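Local coordinates for protein HupZ (PDB 5ESC) that degrades heme in vitro as a dimeric split-barrel enzyme related in sequence to the pyridoxamine 5'-phosphate oxidases, at the interface of chains A and B. Coordinates in Å, arbitrary orientation; residue numbers count along the deposited sequence, not the author numbering. Chains: chain A/B, HupZ.

The interface of chains A and B. Residues chain A 16-17, 28, 65, 67; chain B 16, 28, 65, 67.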
# COMPACT_ATOMS: atom_id res chain seq x y z
N MET A 16 1.96 -2.82 -4.55
CA MET A 16 2.05 -1.74 -3.58
C MET A 16 2.79 -2.25 -2.34
O MET A 16 2.43 -3.34 -1.71
CB MET A 16 0.65 -1.17 -3.25
CG MET A 16 -0.08 -0.66 -4.48
SD MET A 16 0.63 0.88 -5.09
CE MET A 16 1.04 1.79 -3.62
N VAL A 17 3.79 -1.49 -1.92
CA VAL A 17 4.75 -1.91 -0.88
C VAL A 17 4.71 -1.07 0.32
O VAL A 17 4.85 0.15 0.25
CB VAL A 17 6.21 -1.95 -1.42
CG1 VAL A 17 7.19 -2.31 -0.28
CG2 VAL A 17 6.29 -2.84 -2.69
N ILE A 28 4.40 3.83 2.22
CA ILE A 28 3.74 3.15 1.19
C ILE A 28 4.22 3.70 -0.15
O ILE A 28 4.42 4.92 -0.26
CB ILE A 28 2.18 3.26 1.35
CG1 ILE A 28 1.56 2.21 0.45
CG2 ILE A 28 1.64 4.68 1.09
CD1 ILE A 28 0.08 1.99 0.70
N ALA A 65 1.22 -5.74 -1.48
CA ALA A 65 -0.14 -6.03 -1.90
C ALA A 65 -0.37 -5.94 -3.41
O ALA A 65 0.16 -5.04 -4.08
CB ALA A 65 -1.13 -5.20 -1.08
N VAL A 67 -3.74 -6.09 -5.96
CA VAL A 67 -5.21 -6.01 -5.94
C VAL A 67 -5.74 -5.94 -7.39
O VAL A 67 -5.32 -5.10 -8.18
CB VAL A 67 -5.76 -4.86 -5.06
CG1 VAL A 67 -7.28 -4.80 -5.15
CG2 VAL A 67 -5.40 -5.02 -3.56
N MET B 16 -4.87 2.57 -1.28
CA MET B 16 -4.09 1.54 -0.62
C MET B 16 -3.61 2.15 0.69
O MET B 16 -3.06 3.26 0.74
CB MET B 16 -2.98 1.10 -1.53
CG MET B 16 -3.48 0.45 -2.81
SD MET B 16 -4.34 -1.11 -2.59
CE MET B 16 -3.35 -1.98 -1.47
N ILE B 28 -0.80 -3.51 5.14
CA ILE B 28 -1.25 -2.83 3.95
C ILE B 28 -2.55 -3.48 3.51
O ILE B 28 -2.74 -4.75 3.52
CB ILE B 28 -0.19 -2.86 2.82
CG1 ILE B 28 -0.76 -2.14 1.58
CG2 ILE B 28 0.23 -4.26 2.43
CD1 ILE B 28 0.31 -1.61 0.71
N ALA B 65 -2.15 5.68 -0.36
CA ALA B 65 -1.59 5.88 -1.71
C ALA B 65 -2.67 5.69 -2.74
O ALA B 65 -3.45 4.80 -2.61
CB ALA B 65 -0.55 4.86 -1.98
N VAL B 67 -2.62 5.43 -6.99
CA VAL B 67 -1.72 5.41 -8.16
C VAL B 67 -2.54 5.17 -9.42
O VAL B 67 -3.35 4.28 -9.43
CB VAL B 67 -0.61 4.35 -8.01
CG1 VAL B 67 0.31 4.32 -9.28
CG2 VAL B 67 0.22 4.67 -6.76
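A two-fold symmetric, apolar strand-to-strand packing joins the two split-barrel subunits of the HupZ dimer, and this patch of methionine, isoleucine, alanine and valine side chains forms part of its core. Each chain contributes residues from strands 15-20, 26-31 and 61-68, and about 202 Å² of protein surface is buried here. A:Met16 and B:Met16 meet near the axis, their side chains crossing at a slant with the two CG methylenes 4.0 Å apart. The methionines bury more surface than the other residues of the patch. Each methionine side chain leaves the backbone with CG opposite the carbonyl carbon (chi1 -58° in A:Met16), then bends at chi2 and chi3, which curls the terminal methyl over the partner's strand 61-68. In this way A:Met16 CE rests against the methyl CB of B:Ala65 at 3.8 Å. Within the bend, the thioether sulfur borders a valine: A:Met16 SD lies 4.2 Å from B:Val67 CG2, the two side chains running past each other in opposite directions.

The isoleucines form a second pair across the axis. A:Ile28 and B:Ile28 cross at roughly a right angle and touch through their delta methyls, CD1 to CD1 at 3.6 Å. Both side chains are extended, with CG1 opposite the backbone N (chi1 -165° in A:Ile28 and 179° in B:Ile28), which carries CD1 towards the axis and leaves the CG2 branch to cover the partner's alanine. A:Ile28 CG2 packs on B:Ala65 CB at 3.8 Å; with the methionine CE on the same methyl, each alanine is shared between the opposing isoleucine and methionine. The small alanine side chain probably lets both groups come close to the strand. Packing of these branches probably helps to set how the strands of the two subunits lie against each other. Each CD1 also reaches the opposite methionine backbone: A:Ile28 CD1 lies 3.4 Å from the carbonyl oxygen O of B:Met16.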